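432aa long hypothetical deoxyribodipyrimidine photolyase (Sulfolobus tokodaii, PDB 2E0I) probably repairs ultraviolet-damaged DNA by splitting pyrimidine dimers with light energy, and carries two FAD molecules, one of them implicated as a light-harvesting cofactor. Local coordinates at residues S182-G187 against N302-I307; K46-V51 against F177-S182. One frame throughout, in Å; residues are numbered along the deposited sequence.

Contact 1. Residues S182-G187 against N302-I307; sequences SPLFRG and NSTGYI. With FAD (flavin-adenine dinucleotide), chain E.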
loop_
_atom_site.group_PDB
_atom_site.type_symbol
_atom_site.label_atom_id
_atom_site.label_comp_id
_atom_site.label_asym_id
_atom_site.label_seq_id
_atom_site.Cartn_x
_atom_site.Cartn_y
_atom_site.Cartn_z
ATOM N N SER A 182 5.592 7.095 11.891
ATOM C CA SER A 182 6.817 6.822 11.154
ATOM C C SER A 182 7.681 8.071 11.205
ATOM O O SER A 182 7.213 9.180 10.936
ATOM C CB SER A 182 6.527 6.506 9.685
ATOM O OG SER A 182 7.728 6.485 8.924
ATOM N N PRO A 183 8.963 7.911 11.550
ATOM C CA PRO A 183 9.835 9.083 11.608
ATOM C C PRO A 183 10.085 9.613 10.203
ATOM O O PRO A 183 10.626 10.703 10.021
ATOM C CB PRO A 183 11.109 8.523 12.228
ATOM C CG PRO A 183 11.154 7.130 11.675
ATOM C CD PRO A 183 9.718 6.678 11.847
ATOM N N LEU A 184 9.665 8.840 9.213
ATOM C CA LEU A 184 9.904 9.180 7.824
ATOM C C LEU A 184 8.768 9.876 7.058
ATOM O O LEU A 184 8.983 10.390 5.957
ATOM C CB LEU A 184 10.334 7.897 7.117
ATOM C CG LEU A 184 10.769 7.945 5.671
ATOM C CD1 LEU A 184 11.811 9.039 5.495
ATOM C CD2 LEU A 184 11.307 6.571 5.276
ATOM N N PHE A 185 7.569 9.893 7.629
ATOM C CA PHE A 185 6.421 10.525 6.979
ATOM C C PHE A 185 5.636 11.322 7.994
ATOM O O PHE A 185 5.722 11.072 9.195
ATOM C CB PHE A 185 5.464 9.483 6.375
ATOM C CG PHE A 185 6.091 8.597 5.347
ATOM C CD1 PHE A 185 6.803 7.474 5.732
ATOM C CD2 PHE A 185 5.999 8.915 3.994
ATOM C CE1 PHE A 185 7.426 6.674 4.786
ATOM C CE2 PHE A 185 6.616 8.125 3.033
ATOM C CZ PHE A 185 7.332 7.003 3.427
ATOM N N ARG A 186 4.850 12.271 7.514
ATOM C CA ARG A 186 4.041 13.066 8.411
ATOM C C ARG A 186 2.602 13.046 7.946
ATOM O O ARG A 186 1.717 13.487 8.668
ATOM C CB ARG A 186 4.582 14.495 8.492
ATOM C CG ARG A 186 5.986 14.531 9.099
ATOM C CD ARG A 186 6.564 15.931 9.239
ATOM N NE ARG A 186 6.018 16.678 10.365
ATOM C CZ ARG A 186 6.306 17.945 10.671
ATOM N NH1 ARG A 186 5.733 18.498 11.735
ATOM N NH2 ARG A 186 7.148 18.663 9.931
ATOM N N GLY A 187 2.371 12.514 6.747
ATOM C CA GLY A 187 1.021 12.436 6.212
ATOM C C GLY A 187 0.518 13.766 5.689
ATOM O O GLY A 187 1.219 14.764 5.808
ATOM N N ASN A 302 11.017 -2.203 9.780
ATOM C CA ASN A 302 10.453 -2.265 11.125
ATOM C C ASN A 302 10.399 -0.942 11.869
ATOM O O ASN A 302 9.422 -0.637 12.546
ATOM C CB ASN A 302 11.192 -3.298 11.988
ATOM C CG ASN A 302 10.911 -4.737 11.554
ATOM O OD1 ASN A 302 9.763 -5.111 11.316
ATOM N ND2 ASN A 302 11.963 -5.551 11.462
ATOM N N SER A 303 11.437 -0.138 11.744
ATOM C CA SER A 303 11.443 1.113 12.461
ATOM C C SER A 303 10.900 2.253 11.646
ATOM O O SER A 303 10.539 3.284 12.189
ATOM C CB SER A 303 12.851 1.452 12.889
ATOM O OG SER A 303 13.597 1.768 11.743
ATOM N N THR A 304 10.820 2.075 10.341
ATOM C CA THR A 304 10.341 3.151 9.500
ATOM C C THR A 304 8.994 2.890 8.809
ATOM O O THR A 304 8.246 3.828 8.516
ATOM C CB THR A 304 11.405 3.475 8.455
ATOM O OG1 THR A 304 11.091 4.720 7.844
ATOM C CG2 THR A 304 11.437 2.421 7.383
ATOM N N GLY A 305 8.692 1.619 8.554
ATOM C CA GLY A 305 7.455 1.263 7.879
ATOM C C GLY A 305 7.554 1.471 6.376
ATOM O O GLY A 305 6.547 1.502 5.666
ATOM N N TYR A 306 8.785 1.601 5.890
ATOM C CA TYR A 306 9.039 1.822 4.475
ATOM C C TYR A 306 10.385 1.234 4.025
ATOM O O TYR A 306 11.311 1.118 4.813
ATOM C CB TYR A 306 9.022 3.335 4.185
ATOM C CG TYR A 306 9.475 3.691 2.786
ATOM C CD1 TYR A 306 8.561 3.798 1.734
ATOM C CD2 TYR A 306 10.835 3.818 2.491
ATOM C CE1 TYR A 306 8.990 4.015 0.419
ATOM C CE2 TYR A 306 11.275 4.029 1.183
ATOM C CZ TYR A 306 10.353 4.122 0.154
ATOM O OH TYR A 306 10.808 4.280 -1.138
ATOM N N ILE A 307 10.459 0.855 2.752
ATOM C CA ILE A 307 11.669 0.347 2.107
ATOM C C ILE A 307 11.399 0.450 0.619
ATOM O O ILE A 307 10.274 0.226 0.185
ATOM C CB ILE A 307 12.003 -1.126 2.457
ATOM C CG1 ILE A 307 10.754 -1.992 2.406
ATOM C CG2 ILE A 307 12.676 -1.194 3.803
ATOM C CD1 ILE A 307 11.029 -3.468 2.643
HETATM P PA FAD E . 9.285 4.834 -6.176
HETATM O O1A FAD E . 9.744 6.213 -5.892
HETATM O O2A FAD E . 9.907 3.915 -7.155
HETATM O O5B FAD E . 8.007 5.286 -7.045
HETATM C C5B FAD E . 7.433 4.436 -8.040
HETATM C C4B FAD E . 5.907 4.472 -7.938
HETATM O O4B FAD E . 5.295 3.613 -8.916
HETATM C C3B FAD E . 5.472 3.962 -6.562
HETATM O O3B FAD E . 5.281 5.085 -5.698
HETATM C C2B FAD E . 4.105 3.371 -6.899
HETATM O O2B FAD E . 3.159 4.423 -7.097
HETATM C C1B FAD E . 4.426 2.693 -8.232
HETATM N N9A FAD E . 5.132 1.404 -8.041
HETATM C C8A FAD E . 6.446 1.194 -8.095
HETATM N N7A FAD E . 6.696 -0.108 -7.968
HETATM C C5A FAD E . 5.532 -0.735 -7.829
HETATM C C6A FAD E . 5.146 -2.061 -7.658
HETATM N N6A FAD E . 6.048 -3.036 -7.630
HETATM N N1A FAD E . 3.842 -2.348 -7.530
HETATM C C2A FAD E . 2.918 -1.403 -7.566
HETATM N N3A FAD E . 3.248 -0.134 -7.733
HETATM C C4A FAD E . 4.533 0.229 -7.866
HETATM N N1 FAD E . 3.351 -0.640 -2.743
HETATM C C2 FAD E . 2.285 -0.110 -2.005
HETATM O O2 FAD E . 1.883 1.032 -2.216
HETATM N N3 FAD E . 1.704 -0.864 -0.978
HETATM C C4 FAD E . 2.203 -2.141 -0.693
HETATM O O4 FAD E . 1.656 -2.826 0.169
HETATM C C4X FAD E . 3.272 -2.655 -1.419
HETATM N N5 FAD E . 3.813 -3.896 -1.064
HETATM C C5X FAD E . 4.877 -4.437 -1.797
HETATM C C6 FAD E . 5.387 -5.680 -1.435
HETATM C C7 FAD E . 6.419 -6.245 -2.176
HETATM C C7M FAD E . 6.940 -7.627 -1.774
HETATM C C8 FAD E . 6.943 -5.562 -3.272
HETATM C C8M FAD E . 8.060 -6.171 -4.123
HETATM C C9 FAD E . 6.427 -4.319 -3.625
HETATM C C9A FAD E . 5.386 -3.747 -2.897
HETATM N N10 FAD E . 4.841 -2.501 -3.256
HETATM C C10 FAD E . 3.850 -1.916 -2.449
HETATM C "C1'" FAD E . 5.336 -1.784 -4.458
HETATM C "C2'" FAD E . 6.497 -0.801 -4.285
HETATM O "O2'" FAD E . 7.598 -1.436 -3.630
HETATM C "C3'" FAD E . 6.088 0.462 -3.523
HETATM O "O3'" FAD E . 4.955 1.055 -4.164
HETATM C "C4'" FAD E . 7.223 1.489 -3.499
HETATM O "O4'" FAD E . 8.394 0.918 -2.911
HETATM C "C5'" FAD E . 6.819 2.736 -2.710
HETATM O "O5'" FAD E . 7.911 3.655 -2.600
HETATM P P FAD E . 8.081 4.890 -3.619
HETATM O O1P FAD E . 6.787 5.605 -3.690
HETATM O O2P FAD E . 9.277 5.649 -3.189
HETATM O O3P FAD E . 8.359 4.169 -5.035
#

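Contact 2. Residues K46-V51 against F177-S182; sequences KSEFAV and FKKIES. With FAD (flavin-adenine dinucleotide), chain F.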
loop_
_atom_site.group_PDB
_atom_site.type_symbol
_atom_site.label_atom_id
_atom_site.label_comp_id
_atom_site.label_asym_id
_atom_site.label_seq_id
_atom_site.Cartn_x
_atom_site.Cartn_y
_atom_site.Cartn_z
ATOM N N LYS A 46 -3.426 -5.010 10.263
ATOM C CA LYS A 46 -3.262 -3.597 10.542
ATOM C C LYS A 46 -1.819 -3.183 10.789
ATOM O O LYS A 46 -1.041 -3.902 11.408
ATOM C CB LYS A 46 -4.134 -3.196 11.733
ATOM C CG LYS A 46 -3.871 -1.798 12.258
ATOM C CD LYS A 46 -4.606 -1.565 13.565
ATOM C CE LYS A 46 -4.053 -0.358 14.314
ATOM N NZ LYS A 46 -4.789 -0.093 15.602
ATOM N N SER A 47 -1.484 -2.004 10.279
ATOM C CA SER A 47 -0.170 -1.429 10.422
ATOM C C SER A 47 -0.311 -0.177 11.292
ATOM O O SER A 47 -1.150 0.678 11.014
ATOM C CB SER A 47 0.377 -1.062 9.036
ATOM O OG SER A 47 1.561 -0.286 9.141
ATOM N N GLU A 48 0.490 -0.069 12.351
ATOM C CA GLU A 48 0.415 1.112 13.205
ATOM C C GLU A 48 0.911 2.325 12.432
ATOM O O GLU A 48 0.354 3.415 12.548
ATOM C CB GLU A 48 1.248 0.946 14.478
ATOM C CG GLU A 48 0.646 0.047 15.545
ATOM C CD GLU A 48 -0.801 0.391 15.897
ATOM O OE1 GLU A 48 -1.164 1.594 15.923
ATOM O OE2 GLU A 48 -1.581 -0.557 16.167
ATOM N N PHE A 49 1.960 2.140 11.640
ATOM C CA PHE A 49 2.491 3.244 10.854
ATOM C C PHE A 49 1.458 3.765 9.855
ATOM O O PHE A 49 1.256 4.968 9.742
ATOM C CB PHE A 49 3.757 2.820 10.104
ATOM C CG PHE A 49 4.949 2.603 10.986
ATOM C CD1 PHE A 49 5.334 3.561 11.910
ATOM C CD2 PHE A 49 5.724 1.450 10.860
ATOM C CE1 PHE A 49 6.475 3.378 12.691
ATOM C CE2 PHE A 49 6.873 1.261 11.642
ATOM C CZ PHE A 49 7.243 2.228 12.554
ATOM N N ALA A 50 0.816 2.859 9.129
ATOM C CA ALA A 50 -0.198 3.247 8.156
ATOM C C ALA A 50 -1.326 4.030 8.817
ATOM O O ALA A 50 -1.802 5.032 8.282
ATOM C CB ALA A 50 -0.769 2.018 7.488
ATOM N N VAL A 51 -1.751 3.567 9.986
ATOM C CA VAL A 51 -2.828 4.207 10.715
ATOM C C VAL A 51 -2.473 5.635 11.122
ATOM O O VAL A 51 -3.294 6.550 10.986
ATOM C CB VAL A 51 -3.205 3.366 11.946
ATOM C CG1 VAL A 51 -4.234 4.081 12.782
ATOM C CG2 VAL A 51 -3.770 2.041 11.485
ATOM N N PHE A 177 -6.277 6.100 18.199
ATOM C CA PHE A 177 -5.694 5.111 17.311
ATOM C C PHE A 177 -4.299 5.438 16.818
ATOM O O PHE A 177 -3.613 4.564 16.297
ATOM C CB PHE A 177 -6.625 4.899 16.120
ATOM C CG PHE A 177 -8.008 4.471 16.511
ATOM C CD1 PHE A 177 -8.233 3.208 17.060
ATOM C CD2 PHE A 177 -9.085 5.337 16.354
ATOM C CE1 PHE A 177 -9.514 2.818 17.448
ATOM C CE2 PHE A 177 -10.362 4.959 16.737
ATOM C CZ PHE A 177 -10.579 3.698 17.284
ATOM N N LYS A 178 -3.879 6.692 16.964
ATOM C CA LYS A 178 -2.542 7.084 16.528
ATOM C C LYS A 178 -1.622 6.728 17.687
ATOM O O LYS A 178 -1.576 7.441 18.694
ATOM C CB LYS A 178 -2.490 8.585 16.232
ATOM C CG LYS A 178 -1.233 8.995 15.481
ATOM C CD LYS A 178 -1.268 10.432 14.997
ATOM C CE LYS A 178 -1.045 11.394 16.133
ATOM N NZ LYS A 178 -0.826 12.779 15.631
ATOM N N LYS A 179 -0.904 5.615 17.547
ATOM C CA LYS A 179 -0.023 5.125 18.605
ATOM C C LYS A 179 1.473 5.277 18.366
ATOM O O LYS A 179 2.234 5.489 19.306
ATOM C CB LYS A 179 -0.321 3.649 18.882
ATOM C CG LYS A 179 -1.762 3.358 19.281
ATOM C CD LYS A 179 -1.955 1.867 19.490
ATOM C CE LYS A 179 -3.419 1.479 19.615
ATOM N NZ LYS A 179 -3.579 -0.008 19.682
ATOM N N ILE A 180 1.901 5.150 17.120
ATOM C CA ILE A 180 3.313 5.257 16.803
ATOM C C ILE A 180 3.461 5.732 15.376
ATOM O O ILE A 180 3.030 5.054 14.449
ATOM C CB ILE A 180 3.998 3.897 16.968
ATOM C CG1 ILE A 180 5.402 3.948 16.373
ATOM C CG2 ILE A 180 3.164 2.815 16.311
ATOM C CD1 ILE A 180 6.126 2.607 16.418
ATOM N N GLU A 181 4.078 6.896 15.207
ATOM C CA GLU A 181 4.267 7.508 13.890
ATOM C C GLU A 181 5.597 7.169 13.216
ATOM O O GLU A 181 6.609 6.972 13.878
ATOM C CB GLU A 181 4.150 9.033 14.010
ATOM C CG GLU A 181 2.816 9.518 14.579
ATOM C CD GLU A 181 2.654 11.036 14.516
ATOM O OE1 GLU A 181 2.893 11.624 13.432
ATOM O OE2 GLU A 181 2.277 11.641 15.548
ATOM N N SER A 182 5.592 7.095 11.891
ATOM C CA SER A 182 6.817 6.822 11.154
ATOM C C SER A 182 7.681 8.071 11.205
ATOM O O SER A 182 7.213 9.180 10.936
ATOM C CB SER A 182 6.527 6.506 9.685
ATOM O OG SER A 182 7.728 6.485 8.924
HETATM P PA FAD F . -8.241 -2.714 5.120
HETATM O O1A FAD F . -6.996 -3.217 4.496
HETATM O O2A FAD F . -8.307 -1.977 6.400
HETATM O O5B FAD F . -8.757 -4.140 5.665
HETATM C C5B FAD F . -10.103 -4.296 6.127
HETATM C C4B FAD F . -10.417 -5.754 6.476
HETATM O O4B FAD F . -9.739 -6.599 5.525
HETATM C C3B FAD F . -9.858 -6.139 7.847
HETATM O O3B FAD F . -10.583 -7.261 8.361
HETATM C C2B FAD F . -8.434 -6.548 7.477
HETATM O O2B FAD F . -7.916 -7.423 8.482
HETATM C C1B FAD F . -8.729 -7.357 6.214
HETATM N N9A FAD F . -7.517 -7.538 5.377
HETATM C C8A FAD F . -6.704 -6.570 4.960
HETATM N N7A FAD F . -5.745 -7.079 4.192
HETATM C C5A FAD F . -5.947 -8.389 4.114
HETATM C C6A FAD F . -5.309 -9.431 3.451
HETATM N N6A FAD F . -4.213 -9.202 2.734
HETATM N N1A FAD F . -5.796 -10.676 3.566
HETATM C C2A FAD F . -6.865 -10.923 4.305
HETATM N N3A FAD F . -7.494 -9.955 4.950
HETATM C C4A FAD F . -7.070 -8.686 4.875
HETATM N N1 FAD F . -11.062 3.527 6.090
HETATM C C2 FAD F . -12.228 3.924 6.757
HETATM O O2 FAD F . -13.176 4.380 6.122
HETATM N N3 FAD F . -12.323 3.752 8.143
HETATM C C4 FAD F . -11.263 3.176 8.856
HETATM O O4 FAD F . -11.350 3.033 10.076
HETATM C C4X FAD F . -10.114 2.765 8.187
HETATM N N5 FAD F . -9.079 2.126 8.885
HETATM C C5X FAD F . -7.932 1.692 8.208
HETATM C C6 FAD F . -6.953 0.981 8.894
HETATM C C7 FAD F . -5.853 0.462 8.214
HETATM C C7M FAD F . -4.793 -0.322 8.991
HETATM C C8 FAD F . -5.736 0.664 6.842
HETATM C C8M FAD F . -4.542 0.107 6.065
HETATM C C9 FAD F . -6.713 1.383 6.159
HETATM C C9A FAD F . -7.814 1.901 6.836
HETATM N N10 FAD F . -8.832 2.580 6.147
HETATM C C10 FAD F . -10.011 2.945 6.810
HETATM C "C1'" FAD F . -8.714 2.845 4.694
HETATM C "C2'" FAD F . -9.119 1.648 3.835
HETATM O "O2'" FAD F . -8.056 1.326 2.932
HETATM C "C3'" FAD F . -10.405 1.953 3.058
HETATM O "O3'" FAD F . -11.481 2.154 3.979
HETATM C "C4'" FAD F . -10.753 0.804 2.109
HETATM O "O4'" FAD F . -11.823 1.215 1.252
HETATM C "C5'" FAD F . -11.171 -0.444 2.890
HETATM O "O5'" FAD F . -10.785 -1.642 2.211
HETATM P P FAD F . -9.373 -2.336 2.552
HETATM O O1P FAD F . -9.370 -3.659 1.886
HETATM O O2P FAD F . -8.269 -1.396 2.260
HETATM O O3P FAD F . -9.510 -2.568 4.139
HETATM O O HOH W 1 -0.401 4.013 15.340
HETATM O O HOH W 2 3.492 6.793 10.267
#

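Contact 1. Residues S182-G187 against N302-I307
The polar tie between the segments is a hydrogen bond from Ser182 OG to Thr304 O, 2.7 Å long. The hydroxyl lies in the carbonyl plane, on a lone pair, with a C=O...OG angle of 145°. OG stands anti to its own backbone N (chi1 169°), and it also accepts from Leu184 N at 3.1 Å, which makes an ST turn inside the type I beta turn from Ser182 to Phe185. One hydroxyl therefore serves both the turn and the end of helix 292-304, where Gly305 leaves helical geometry with positive phi. Close by, the Leu184 side chain crosses Thr304, with CD2 3.2 Å from Thr304 OG1 and CB also near that oxygen.

Apolar contact gathers around Tyr306. Phe185 brings CE1 to within 3.7 Å of Tyr306 CB, which sits at the edge of the phenylalanine ring, near its plane. The two rings meet obliquely, with planes at 59° and centroids 5.8 Å apart. Leu184 supplies one branch, its CD2 lying 3.9 Å from Tyr306 CD2.

Beyond these neighbours the phenol reaches a cofactor: Tyr306 OH donates to the phosphate oxygen O2P of the chain E FAD at 2.9 Å. Since Leu184 and Phe185 border the tyrosine ring while its hydroxyl grips the phosphate, this turn probably helps to fix the ring of a ligand-binding side chain without touching the FAD itself.

Contact 2. Residues K46-V51 against F177-S182
Phe49 sets CE1 3.8 Å from Ile180 CD1 in the apolar part of the contact, with its ring edge near Glu181 O. The Ile180 side chain crosses that of Glu48 at about a right angle, with CG2 against Glu48 CB. Val51 splits its branches: CG1, anti to the backbone N (chi1 175°), lies 4.2 Å from Phe177 CB, whereas CG2 lies 3.6 Å from the flavin methyl C7M of the chain F FAD, which Lys46 CG also approaches.

Two waters carry the polar link between the segments, with no direct hydrogen bond joining them. Water 1 accepts from Lys179 N at 2.8 Å and is bonded to both Glu48 O and Glu48 OE1. Water 2 joins Ser182 N to Phe49 O, donating to the latter at 2.9 Å.

The helix met here is 48-66 of the alpha/beta photolyase domain, whose start Ser47 caps by accepting from Ala50 N. The partner lies in the long connection between helices 140-147 and 189-196, consistent with the interdomain loop of photolyases.

Charged side chains gather around Glu48. Its chain bends at chi2 (-51°), and its OE2 pairs with Lys46 NZ at 3.3 Å; that ammonium also donates to Leu40 O. Lys179 runs its extended chain obliquely past the carboxylate, leaving NZ 4.1 Å from Glu48 OE2, beyond salt-bridge range. An alanine in place of Glu48 would probably leave Lys46 without its carboxylate mate and water 1 with one partner fewer, with the Lys179 chain freer to move.

How the contacts relate
Contacts 1 and 2 have centres about 10 Å apart and come in series along the chain: 46-51 meets 177-182, and the same connection continues as 182-187 to meet 302-307. Ser182 belongs to both. They also touch directly, because the Phe49 ring, at the start of helix 48-66, packs against the end of helix 292-304, with CE2 3.3 Å from Asn302 O and CD2 3.5 Å from Gly305 CA. Segment 46-51 borders the FAD of chain F and 302-307 that of chain E, so the connection between helices 140-147 and 189-196 packs against segments that line the two FAD sites, consistent with a loop between the alpha/beta and helical domains.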